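DUF3863 domain-containing protein (Parabacteroides distasonis, PDB 3LM3) is of unknown function but is probably a glycoside hydrolase or carbohydrate deacetylase. Local coordinates at residues A[19-24]-A[272-277]; A[193-196]-A[200-203]; A[211-216]-A[327-332]. All coordinates share one frame; numbering follows the deposited sequence. Where two conformers were deposited one is given.

Contact 1. Residues A[19-24]-A[272-277]; sequences GNRFVT and KGLELN
Leu-274 reaches from helix 255-277 to the start of strand 21-29 and meets the side chain of Arg-21, in a contact carried almost wholly by one methyl group. The apolar part comes first: Leu-274 CD1 packs against Arg-21 CG at 3.6 Å, the two side chains crossing at about a right angle. The same methyl lies over the centre of one face of the Arg-21 guanidinium, 3.9 Å from Arg-21 CZ. With CG anti to the backbone N (chi1 -180°), the leucine is sent out from the helix toward the strand. Leu-274 has two conformers, and this fit of the methyl is that of one of them. The second kind of contact is methyl against backbone carbonyl: Leu-274 CD1 is 3.7 Å from Asn-20 O and 3.8 Å from Gly-19 O, both oxygens lying against the methyl. The polar end of Arg-21 is held elsewhere on the same helix, its NE donating to the carbonyl oxygen of Phe-270, while Asn-20 ND2 bonds to Thr-16 O. In the fold, the helix leads through a short turn into strand 280-287, which runs parallel to 21-29. Backbone bonds between Gly-19 and Gly-278 and between Asn-20 and Gly-280 join the entry of strand 21-29 to that turn and to the start of strand 280-287. Chemically, Arg-21 meets the helix twice, by a hydrogen bond through NE and by van der Waals contact over its flat face, and the bond to Phe-270 probably limits how far the guanidinium can turn away from the leucine.

Contact 2. Residues A[193-196]-A[200-203]; sequences YPST and CKPA
Tyr-193 O accepts the backbone N-H of Ala-203 at 2.9 Å, and Ser-195 N gives its own to Lys-201 O at 2.8 Å. The two bonds flank Pro-194 and Pro-202, an antiparallel non-hydrogen-bonded pair whose CA atoms are 4.5 Å apart; this suits prolines, which have no N-H to offer. Two CA-H...O contacts reinforce the bridge, from Pro-202 CA to Tyr-193 O and from Pro-194 CA to Lys-201 O, each 3.4 Å. Beside it, Ala-203 CB rests against Pro-194 O at 3.5 Å, and the extended Lys-201 chain runs alongside Ser-195, with CE 3.9 Å from OG. The second shell fixes the ends. Ser-195 OG bonds to Asp-208 OD2, Lys-201 NZ forms a salt bridge with Glu-197, and Asn-336 ND2, from elsewhere in the same chain, links the two segments by bonding to both Tyr-193 O and Ala-203 O. The Tyr-193 ring leads away from the bridge, and its OH bonds to Tyr-333 O. This small buried hairpin-like turn is thus held by its backbone, while Tyr-193 O, Ser-195 OG and Lys-201 NZ each find a further polar partner within the protein.

Contact 3. Residues A[211-216]-A[327-332]; sequences DCVNLD and ELWRKQ
Strand 213-216 and helix 322-332 come closest at Val-213 and Arg-330, whose CA atoms are 6.9 Å apart, with the side chains of Val-213, Trp-329 and Arg-330 all leaving the backbone toward the opposing segment. Asp-211, in the loop just before the strand, is gripped side-on by Arg-330 in a bidentate salt bridge: NE meets OD1 at 2.9 Å and NH2 meets OD2 at 2.8 Å, both bonds nearly straight. The carboxylate lies at the guanidinium edge, but the two planes are turned 35° apart, so the oxygens sit in the plane of the arginine while the nitrogens lie out of that of the aspartate. The arginine gets there with CG anti to the backbone N (chi1 179°) and its chain extended to NE. Its remaining nitrogen, NH1, bonds to Glu-327 OE1 at 2.9 Å through the syn lone pair of OE1, one turn back on the helix; in this salt-bridge network two carboxylates share one guanidinium and probably hold its rotation. The strand runs parallel to 168-172, and the helix follows strand 318-320, so the contact packs strand 213-216 against a helix of the beta/alpha domain, consistent with the barrels of glycoside hydrolases and deacetylases. Inward of the charges, both methyls of Val-213 meet the indole: CG2 is 3.6 Å and CG1 3.7 Å from Trp-329 CE3. Val-213 CG2 also touches Arg-330 CB at 3.8 Å, wedged between two neighbouring helix residues. Trp-329 NE1 bonds to Tyr-341 OH, and its ring stacks with Tyr-333.

How the contacts relate
Contact 1 lies at the surface, contact 3 is partly buried and contact 2 is wholly buried. No element is shared: strands 21-29 and 213-216 each meet a different helix, whereas contact 2 sets strand 194-195 against a loop. Their chemistry differs too: a methyl over an arginine face in contact 1, a backbone bridge in contact 2, and a salt-bridge network beside apolar packing in contact 3. Helix 322-332 lies between contacts 1 and 2, whose nearest atoms are about 14 Å apart: its Leu-328 packs on Phe-22 of 19-24, and its Trp-329 and Arg-330 touch Tyr-193 of 193-196, which also reaches Asp-211.

Contact 1. Residues A[19-24]-A[272-277]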
ATOM      1  N   GLY A  19      -4.721 -16.805 -10.977  1.00  9.65           N
ATOM      2  CA  GLY A  19      -4.734 -17.996 -10.145  1.00 10.16           C
ATOM      3  C   GLY A  19      -3.715 -18.040  -9.035  1.00  9.16           C
ATOM      4  O   GLY A  19      -3.651 -19.046  -8.293  1.00 10.90           O
ATOM      5  N   ASN A  20      -2.928 -16.980  -8.896  1.00  8.86           N
ATOM      6  CA  ASN A  20      -1.783 -16.979  -8.007  1.00  8.78           C
ATOM      7  C   ASN A  20      -1.972 -16.021  -6.832  1.00  7.43           C
ATOM      8  O   ASN A  20      -2.803 -15.097  -6.870  1.00  7.80           O
ATOM      9  CB  ASN A  20      -0.517 -16.621  -8.794  1.00  9.07           C
ATOM     10  CG  ASN A  20       0.062 -17.785  -9.552  1.00 14.59           C
ATOM     11  OD1 ASN A  20       0.214 -18.888  -9.000  1.00 16.62           O
ATOM     12  ND2 ASN A  20       0.433 -17.549 -10.813  1.00 15.30           N
ATOM     13  N   ARG A  21      -1.185 -16.270  -5.792  1.00  6.80           N
ATOM     14  CA  ARG A  21      -1.130 -15.476  -4.561  1.00  7.23           C
ATOM     15  C   ARG A  21       0.246 -14.826  -4.483  1.00  8.23           C
ATOM     16  O   ARG A  21       1.250 -15.497  -4.737  1.00  8.50           O
ATOM     17  CB  ARG A  21      -1.360 -16.389  -3.353  1.00  7.37           C
ATOM     18  CG  ARG A  21      -2.711 -17.032  -3.307  1.00  7.55           C
ATOM     19  CD  ARG A  21      -2.800 -18.047  -2.186  1.00  7.21           C
ATOM     20  NE  ARG A  21      -4.138 -18.597  -2.056  1.00  8.66           N
ATOM     21  CZ  ARG A  21      -4.626 -19.594  -2.768  1.00 12.87           C
ATOM     22  NH1 ARG A  21      -3.899 -20.196  -3.688  1.00 12.84           N
ATOM     23  NH2 ARG A  21      -5.879 -19.992  -2.544  1.00 16.93           N
ATOM     24  N   PHE A  22       0.279 -13.530  -4.184  1.00  6.94           N
ATOM     25  CA  PHE A  22       1.498 -12.753  -4.176  1.00  7.58           C
ATOM     26  C   PHE A  22       1.624 -11.947  -2.899  1.00  6.74           C
ATOM     27  O   PHE A  22       0.644 -11.376  -2.430  1.00  7.69           O
ATOM     28  CB  PHE A  22       1.497 -11.754  -5.311  1.00  7.59           C
ATOM     29  CG  PHE A  22       1.440 -12.399  -6.665  1.00  7.68           C
ATOM     30  CD1 PHE A  22       2.602 -12.780  -7.294  1.00  9.87           C
ATOM     31  CD2 PHE A  22       0.234 -12.662  -7.285  1.00  8.02           C
ATOM     32  CE1 PHE A  22       2.550 -13.404  -8.535  1.00  9.41           C
ATOM     33  CE2 PHE A  22       0.174 -13.332  -8.514  1.00  8.09           C
ATOM     34  CZ  PHE A  22       1.357 -13.668  -9.146  1.00  9.16           C
ATOM     35  N   VAL A  23       2.856 -11.894  -2.379  1.00  6.82           N
ATOM     36  CA  VAL A  23       3.231 -10.939  -1.333  1.00  6.56           C
ATOM     37  C   VAL A  23       4.347 -10.070  -1.892  1.00  6.51           C
ATOM     38  O   VAL A  23       5.371 -10.601  -2.352  1.00  6.91           O
ATOM     39  CB  VAL A  23       3.719 -11.607  -0.038  1.00  7.66           C
ATOM     40  CG1 VAL A  23       4.300 -10.566   0.945  1.00  8.84           C
ATOM     41  CG2 VAL A  23       2.608 -12.424   0.622  1.00  8.21           C
ATOM     42  N   THR A  24       4.162  -8.760  -1.830  1.00  6.92           N
ATOM     43  CA  THR A  24       5.202  -7.814  -2.198  1.00  6.86           C
ATOM     44  C   THR A  24       5.648  -7.076  -0.949  1.00  7.39           C
ATOM     45  O   THR A  24       4.873  -6.301  -0.374  1.00  7.11           O
ATOM     46  CB  THR A  24       4.740  -6.832  -3.266  1.00  6.96           C
ATOM     47  OG1 THR A  24       3.586  -6.100  -2.828  1.00  7.10           O
ATOM     48  CG2 THR A  24       4.395  -7.536  -4.583  1.00  7.59           C
ATOM     49  N   LYS A 272     -10.904 -16.072   0.366  1.00  8.72           N
ATOM     50  CA  LYS A 272     -12.057 -15.586  -0.399  0.50  9.12           C
ATOM     51  C   LYS A 272     -11.662 -14.648  -1.538  1.00  9.24           C
ATOM     52  O   LYS A 272     -12.206 -14.720  -2.619  1.00  9.52           O
ATOM     53  CB  LYS A 272     -13.051 -14.896   0.539  0.50 11.54           C
ATOM     54  CG  LYS A 272     -14.289 -14.298  -0.121  0.50 12.44           C
ATOM     55  CD  LYS A 272     -15.238 -15.334  -0.681  0.50 18.29           C
ATOM     56  CE  LYS A 272     -16.656 -14.758  -0.742  0.50 20.07           C
ATOM     57  NZ  LYS A 272     -17.654 -15.753  -1.198  0.50 25.97           N
ATOM     58  N   GLY A 273     -10.696 -13.766  -1.291  1.00  8.91           N
ATOM     59  CA  GLY A 273     -10.333 -12.799  -2.329  1.00  8.95           C
ATOM     60  C   GLY A 273      -9.935 -13.444  -3.645  1.00  8.09           C
ATOM     61  O   GLY A 273     -10.369 -13.024  -4.741  1.00  9.16           O
ATOM     62  N   LEU A 274      -9.088 -14.461  -3.557  1.00  9.35           N
ATOM     63  CA  LEU A 274      -8.626 -15.133  -4.766  0.50  8.28           C
ATOM     64  C   LEU A 274      -9.804 -15.758  -5.521  1.00  9.63           C
ATOM     65  O   LEU A 274      -9.842 -15.753  -6.758  1.00 10.51           O
ATOM     66  CB  LEU A 274      -7.542 -16.159  -4.440  0.50  9.19           C
ATOM     67  CG  LEU A 274      -7.033 -16.884  -5.688  0.50 10.32           C
ATOM     68  CD1 LEU A 274      -5.552 -17.134  -5.595  0.50 10.34           C
ATOM     69  CD2 LEU A 274      -7.809 -18.184  -5.892  0.50  9.59           C
ATOM     70  N   GLU A 275     -10.763 -16.289  -4.785  1.00  8.20           N
ATOM     71  CA  GLU A 275     -11.967 -16.836  -5.419  0.50 10.69           C
ATOM     72  C   GLU A 275     -12.779 -15.760  -6.124  1.00 10.84           C
ATOM     73  O   GLU A 275     -13.298 -15.988  -7.228  1.00 12.69           O
ATOM     74  CB  GLU A 275     -12.855 -17.555  -4.408  0.50 10.73           C
ATOM     75  CG  GLU A 275     -12.391 -18.938  -4.039  0.50 15.50           C
ATOM     76  CD  GLU A 275     -13.485 -19.736  -3.338  0.50 22.39           C
ATOM     77  OE1 GLU A 275     -14.157 -19.177  -2.437  0.50 24.31           O
ATOM     78  OE2 GLU A 275     -13.679 -20.915  -3.694  0.50 31.28           O
ATOM     79  N   LEU A 276     -12.898 -14.587  -5.499  1.00  9.63           N
ATOM     80  CA  LEU A 276     -13.691 -13.505  -6.073  1.00  8.51           C
ATOM     81  C   LEU A 276     -12.998 -12.789  -7.231  1.00  8.95           C
ATOM     82  O   LEU A 276     -13.666 -12.325  -8.158  1.00 10.49           O
ATOM     83  CB  LEU A 276     -14.040 -12.487  -4.987  1.00  8.71           C
ATOM     84  CG  LEU A 276     -14.991 -12.957  -3.885  1.00  9.07           C
ATOM     85  CD1 LEU A 276     -14.980 -12.019  -2.677  1.00 12.49           C
ATOM     86  CD2 LEU A 276     -16.410 -13.155  -4.415  1.00 13.17           C
ATOM     87  N   ASN A 277     -11.686 -12.648  -7.116  1.00  8.09           N
ATOM     88  CA  ASN A 277     -10.942 -11.732  -8.004  1.00  8.12           C
ATOM     89  C   ASN A 277     -10.030 -12.411  -9.003  1.00  8.63           C
ATOM     90  O   ASN A 277      -9.517 -11.759  -9.902  1.00 10.73           O
ATOM     91  CB  ASN A 277     -10.145 -10.742  -7.153  1.00  8.42           C
ATOM     92  CG  ASN A 277     -11.058  -9.925  -6.258  1.00  8.48           C
ATOM     93  OD1 ASN A 277     -12.121  -9.483  -6.733  1.00  8.84           O
ATOM     94  ND2 ASN A 277     -10.692  -9.766  -4.967  1.00  6.89           N
TER

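Contact 2. Residues A[193-196]-A[200-203]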
ATOM      1  N   TYR A 193      -5.086   1.698 -13.042  1.00  7.05           N
ATOM      2  CA  TYR A 193      -4.427   2.792 -13.778  1.00  7.81           C
ATOM      3  C   TYR A 193      -5.068   4.114 -13.349  1.00  6.98           C
ATOM      4  O   TYR A 193      -6.284   4.282 -13.472  1.00  7.70           O
ATOM      5  CB  TYR A 193      -4.609   2.583 -15.271  1.00  7.19           C
ATOM      6  CG  TYR A 193      -3.951   1.362 -15.867  1.00  6.72           C
ATOM      7  CD1 TYR A 193      -2.593   1.323 -16.102  1.00  7.63           C
ATOM      8  CD2 TYR A 193      -4.705   0.283 -16.270  1.00  6.76           C
ATOM      9  CE1 TYR A 193      -2.008   0.246 -16.710  1.00  7.28           C
ATOM     10  CE2 TYR A 193      -4.113  -0.834 -16.864  1.00  6.49           C
ATOM     11  CZ  TYR A 193      -2.781  -0.836 -17.116  1.00  6.66           C
ATOM     12  OH  TYR A 193      -2.133  -1.921 -17.715  1.00  7.88           O
ATOM     13  N   PRO A 194      -4.268   5.049 -12.822  1.00  7.26           N
ATOM     14  CA  PRO A 194      -4.829   6.300 -12.333  1.00  8.19           C
ATOM     15  C   PRO A 194      -5.194   7.264 -13.478  1.00  8.72           C
ATOM     16  O   PRO A 194      -4.666   7.173 -14.596  1.00  9.43           O
ATOM     17  CB  PRO A 194      -3.706   6.863 -11.480  1.00  8.95           C
ATOM     18  CG  PRO A 194      -2.439   6.364 -12.205  1.00 10.51           C
ATOM     19  CD  PRO A 194      -2.798   5.000 -12.660  1.00  7.46           C
ATOM     20  N   SER A 195      -6.106   8.159 -13.154  1.00  7.62           N
ATOM     21  CA  SER A 195      -6.510   9.259 -14.018  1.00  6.63           C
ATOM     22  C   SER A 195      -5.551  10.446 -13.929  1.00  7.41           C
ATOM     23  O   SER A 195      -5.022  10.761 -12.860  1.00  8.19           O
ATOM     24  CB  SER A 195      -7.869   9.738 -13.534  1.00  8.03           C
ATOM     25  OG  SER A 195      -8.396  10.808 -14.301  1.00  8.13           O
ATOM     26  N   THR A 196      -5.378  11.161 -15.053  1.00  8.46           N
ATOM     27  CA  THR A 196      -4.667  12.426 -15.017  1.00  9.93           C
ATOM     28  C   THR A 196      -5.327  13.435 -14.053  1.00  8.84           C
ATOM     29  O   THR A 196      -4.663  14.361 -13.572  1.00 10.09           O
ATOM     30  CB  THR A 196      -4.565  13.030 -16.437  1.00  9.49           C
ATOM     31  OG1 THR A 196      -5.846  13.099 -17.027  1.00 12.95           O
ATOM     32  CG2 THR A 196      -3.640  12.177 -17.335  1.00 12.29           C
ATOM     33  N   CYS A 200      -5.914   8.907  -6.984  1.00  7.94           N
ATOM     34  CA  CYS A 200      -6.822   7.950  -6.352  1.00  8.46           C
ATOM     35  C   CYS A 200      -7.970   7.494  -7.264  1.00  7.91           C
ATOM     36  O   CYS A 200      -8.728   6.561  -6.911  1.00  8.56           O
ATOM     37  CB  CYS A 200      -7.454   8.575  -5.121  1.00  8.57           C
ATOM     38  SG  CYS A 200      -6.326   8.734  -3.716  1.00 11.53           S
ATOM     39  N   LYS A 201      -8.141   8.160  -8.410  1.00  8.06           N
ATOM     40  CA  LYS A 201      -9.254   7.915  -9.325  1.00  7.78           C
ATOM     41  C   LYS A 201      -8.801   6.998 -10.461  1.00  7.67           C
ATOM     42  O   LYS A 201      -7.824   7.320 -11.157  1.00  8.68           O
ATOM     43  CB  LYS A 201      -9.736   9.254  -9.928  1.00  8.24           C
ATOM     44  CG  LYS A 201     -10.788   9.079 -10.980  1.00  7.45           C
ATOM     45  CD  LYS A 201     -11.386  10.417 -11.480  1.00  8.45           C
ATOM     46  CE  LYS A 201     -11.978  10.235 -12.879  1.00 10.45           C
ATOM     47  NZ  LYS A 201     -13.006  11.310 -13.132  1.00  9.18           N
ATOM     48  N   PRO A 202      -9.487   5.889 -10.706  1.00  8.58           N
ATOM     49  CA  PRO A 202      -9.206   5.168 -11.947  1.00  7.85           C
ATOM     50  C   PRO A 202      -9.439   6.014 -13.218  1.00  8.48           C
ATOM     51  O   PRO A 202     -10.436   6.723 -13.322  1.00  8.84           O
ATOM     52  CB  PRO A 202     -10.171   3.982 -11.903  1.00  8.06           C
ATOM     53  CG  PRO A 202     -10.454   3.778 -10.407  1.00  7.67           C
ATOM     54  CD  PRO A 202     -10.485   5.200  -9.881  1.00  8.64           C
ATOM     55  N   ALA A 203      -8.507   5.952 -14.163  1.00  8.20           N
ATOM     56  CA  ALA A 203      -8.729   6.539 -15.481  1.00  8.21           C
ATOM     57  C   ALA A 203     -10.042   6.008 -16.052  1.00  9.19           C
ATOM     58  O   ALA A 203     -10.315   4.808 -16.033  1.00  9.52           O
ATOM     59  CB  ALA A 203      -7.540   6.221 -16.411  1.00  8.87           C
TER

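Contact 3. Residues A[211-216]-A[327-332]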
ATOM      1  N   ASP A 211      -0.413   5.147 -18.034  1.00  6.89           N
ATOM      2  CA  ASP A 211       0.084   3.764 -18.094  1.00  7.35           C
ATOM      3  C   ASP A 211       1.060   3.507 -16.938  1.00  6.73           C
ATOM      4  O   ASP A 211       2.241   3.240 -17.141  1.00  7.93           O
ATOM      5  CB  ASP A 211       0.703   3.491 -19.468  1.00  7.05           C
ATOM      6  CG  ASP A 211       1.053   2.033 -19.688  1.00 10.40           C
ATOM      7  OD1 ASP A 211       0.613   1.154 -18.937  1.00  8.83           O
ATOM      8  OD2 ASP A 211       1.810   1.761 -20.637  1.00 11.66           O
ATOM      9  N   CYS A 212       0.541   3.568 -15.716  1.00  7.52           N
ATOM     10  CA  CYS A 212       1.297   3.255 -14.544  1.00  7.16           C
ATOM     11  C   CYS A 212       0.333   2.573 -13.588  1.00  9.48           C
ATOM     12  O   CYS A 212      -0.758   3.079 -13.323  1.00 10.88           O
ATOM     13  CB  CYS A 212       1.851   4.530 -13.907  1.00  8.31           C
ATOM     14  SG  CYS A 212       3.052   4.196 -12.555  1.00 10.30           S
ATOM     15  N   VAL A 213       0.728   1.429 -13.096  1.00  7.08           N
ATOM     16  CA  VAL A 213      -0.093   0.671 -12.158  1.00  7.03           C
ATOM     17  C   VAL A 213       0.133   1.263 -10.774  1.00  8.09           C
ATOM     18  O   VAL A 213       1.263   1.378 -10.287  1.00  8.51           O
ATOM     19  CB  VAL A 213       0.341  -0.812 -12.137  1.00  6.78           C
ATOM     20  CG1 VAL A 213      -0.553  -1.619 -11.166  1.00  7.44           C
ATOM     21  CG2 VAL A 213       0.299  -1.408 -13.528  1.00  8.03           C
ATOM     22  N   ASN A 214      -0.947   1.637 -10.108  1.00  6.48           N
ATOM     23  CA  ASN A 214      -0.877   2.244  -8.785  1.00  6.64           C
ATOM     24  C   ASN A 214      -1.155   1.179  -7.714  1.00  7.44           C
ATOM     25  O   ASN A 214      -2.239   0.604  -7.677  1.00  8.00           O
ATOM     26  CB  ASN A 214      -1.856   3.426  -8.656  1.00  7.59           C
ATOM     27  CG  ASN A 214      -1.541   4.292  -7.478  1.00  7.92           C
ATOM     28  OD1 ASN A 214      -0.639   3.976  -6.716  1.00  9.18           O
ATOM     29  ND2 ASN A 214      -2.261   5.422  -7.309  1.00  9.52           N
ATOM     30  N   LEU A 215      -0.163   0.940  -6.878  1.00  6.78           N
ATOM     31  CA  LEU A 215      -0.155  -0.080  -5.843  1.00  7.50           C
ATOM     32  C   LEU A 215      -0.212   0.472  -4.434  1.00  6.92           C
ATOM     33  O   LEU A 215       0.567   1.339  -4.028  1.00  7.30           O
ATOM     34  CB  LEU A 215       1.119  -0.934  -5.913  1.00  7.89           C
ATOM     35  CG  LEU A 215       1.319  -1.716  -7.206  1.00  7.51           C
ATOM     36  CD1 LEU A 215       2.592  -2.578  -7.111  1.00  7.85           C
ATOM     37  CD2 LEU A 215       0.087  -2.607  -7.518  1.00  8.45           C
ATOM     38  N   ASP A 216      -1.121  -0.087  -3.648  1.00  7.64           N
ATOM     39  CA  ASP A 216      -1.111   0.012  -2.184  1.00  6.61           C
ATOM     40  C   ASP A 216       0.211  -0.448  -1.576  1.00  7.28           C
ATOM     41  O   ASP A 216       0.946  -1.233  -2.187  1.00  7.53           O
ATOM     42  CB  ASP A 216      -2.264  -0.823  -1.634  1.00  7.28           C
ATOM     43  CG  ASP A 216      -2.647  -0.490  -0.191  1.00  7.66           C
ATOM     44  OD1 ASP A 216      -2.268   0.588   0.361  1.00  8.33           O
ATOM     45  OD2 ASP A 216      -3.332  -1.360   0.421  1.00  8.54           O
ATOM     46  N   GLU A 327       4.045  -5.311 -12.863  1.00  6.85           N
ATOM     47  CA  GLU A 327       4.160  -5.672 -14.283  1.00  7.21           C
ATOM     48  C   GLU A 327       3.405  -6.948 -14.598  1.00  6.93           C
ATOM     49  O   GLU A 327       2.863  -7.043 -15.695  1.00  8.21           O
ATOM     50  CB  GLU A 327       5.603  -5.749 -14.750  1.00  7.73           C
ATOM     51  CG  GLU A 327       6.291  -4.386 -14.817  1.00  7.45           C
ATOM     52  CD  GLU A 327       5.741  -3.477 -15.895  1.00  9.15           C
ATOM     53  OE1 GLU A 327       5.005  -3.912 -16.814  1.00 10.10           O
ATOM     54  OE2 GLU A 327       6.053  -2.280 -15.822  1.00 10.77           O
ATOM     55  N   LEU A 328       3.298  -7.899 -13.655  1.00  7.34           N
ATOM     56  CA  LEU A 328       2.405  -9.044 -13.889  1.00  8.23           C
ATOM     57  C   LEU A 328       0.958  -8.592 -14.061  1.00  8.34           C
ATOM     58  O   LEU A 328       0.241  -9.078 -14.940  1.00  8.64           O
ATOM     59  CB  LEU A 328       2.480 -10.071 -12.745  1.00  9.68           C
ATOM     60  CG  LEU A 328       3.707 -10.955 -12.724  1.00 12.28           C
ATOM     61  CD1 LEU A 328       3.798 -11.700 -11.391  1.00 14.88           C
ATOM     62  CD2 LEU A 328       3.708 -11.928 -13.938  1.00 13.73           C
ATOM     63  N   TRP A 329       0.524  -7.639 -13.245  1.00  7.80           N
ATOM     64  CA  TRP A 329      -0.828  -7.109 -13.347  1.00  6.54           C
ATOM     65  C   TRP A 329      -1.031  -6.411 -14.698  1.00  7.72           C
ATOM     66  O   TRP A 329      -2.004  -6.667 -15.402  1.00  8.33           O
ATOM     67  CB  TRP A 329      -1.146  -6.199 -12.160  1.00  7.11           C
ATOM     68  CG  TRP A 329      -2.562  -5.763 -12.104  1.00  7.10           C
ATOM     69  CD1 TRP A 329      -3.577  -6.345 -11.412  1.00  7.47           C
ATOM     70  CD2 TRP A 329      -3.126  -4.603 -12.728  1.00  7.16           C
ATOM     71  NE1 TRP A 329      -4.740  -5.646 -11.588  1.00  8.03           N
ATOM     72  CE2 TRP A 329      -4.488  -4.567 -12.398  1.00  7.49           C
ATOM     73  CE3 TRP A 329      -2.604  -3.596 -13.550  1.00  7.28           C
ATOM     74  CZ2 TRP A 329      -5.349  -3.553 -12.849  1.00  7.71           C
ATOM     75  CZ3 TRP A 329      -3.447  -2.596 -13.987  1.00  6.96           C
ATOM     76  CH2 TRP A 329      -4.801  -2.577 -13.634  1.00  7.95           C
ATOM     77  N   ARG A 330      -0.076  -5.584 -15.074  1.00  7.04           N
ATOM     78  CA  ARG A 330      -0.122  -4.806 -16.317  1.00  7.00           C
ATOM     79  C   ARG A 330      -0.106  -5.709 -17.551  1.00  7.42           C
ATOM     80  O   ARG A 330      -0.651  -5.334 -18.597  1.00  7.81           O
ATOM     81  CB  ARG A 330       1.091  -3.866 -16.316  1.00  8.52           C
ATOM     82  CG  ARG A 330       1.243  -2.980 -17.528  1.00  8.06           C
ATOM     83  CD  ARG A 330       2.197  -1.799 -17.187  1.00  9.07           C
ATOM     84  NE  ARG A 330       2.485  -0.995 -18.378  1.00  8.41           N
ATOM     85  CZ  ARG A 330       3.488  -1.180 -19.220  1.00  7.74           C
ATOM     86  NH1 ARG A 330       4.430  -2.100 -19.031  1.00  9.24           N
ATOM     87  NH2 ARG A 330       3.588  -0.380 -20.285  1.00 10.22           N
ATOM     88  N   LYS A 331       0.502  -6.879 -17.442  1.00  7.84           N
ATOM     89  CA  LYS A 331       0.496  -7.834 -18.546  0.50  8.60           C
ATOM     90  C   LYS A 331      -0.917  -8.359 -18.833  1.00  9.44           C
ATOM     91  O   LYS A 331      -1.256  -8.620 -20.000  1.00 11.62           O
ATOM     92  CB  LYS A 331       1.462  -8.978 -18.239  0.50 10.66           C
ATOM     93  CG  LYS A 331       1.622  -9.998 -19.336  0.50 14.61           C
ATOM     94  CD  LYS A 331       2.966 -10.705 -19.239  0.50 19.01           C
ATOM     95  CE  LYS A 331       3.059 -11.581 -18.001  0.50 23.35           C
ATOM     96  NZ  LYS A 331       4.125 -12.628 -18.144  0.50 27.49           N
ATOM     97  N   GLN A 332      -1.716  -8.498 -17.787  1.00  9.18           N
ATOM     98  CA  GLN A 332      -3.058  -9.083 -17.886  0.50  9.77           C
ATOM     99  C   GLN A 332      -4.156  -8.035 -18.079  1.00 11.21           C
ATOM    100  O   GLN A 332      -5.100  -8.258 -18.841  1.00 12.45           O
ATOM    101  CB  GLN A 332      -3.339  -9.905 -16.627  0.50 12.66           C
ATOM    102  CG  GLN A 332      -4.684 -10.604 -16.593  0.50 13.71           C
ATOM    103  CD  GLN A 332      -4.798 -11.698 -17.630  0.50 12.77           C
ATOM    104  OE1 GLN A 332      -3.805 -12.251 -18.075  0.50 11.21           O
ATOM    105  NE2 GLN A 332      -6.029 -12.024 -18.016  0.50 16.35           N
TER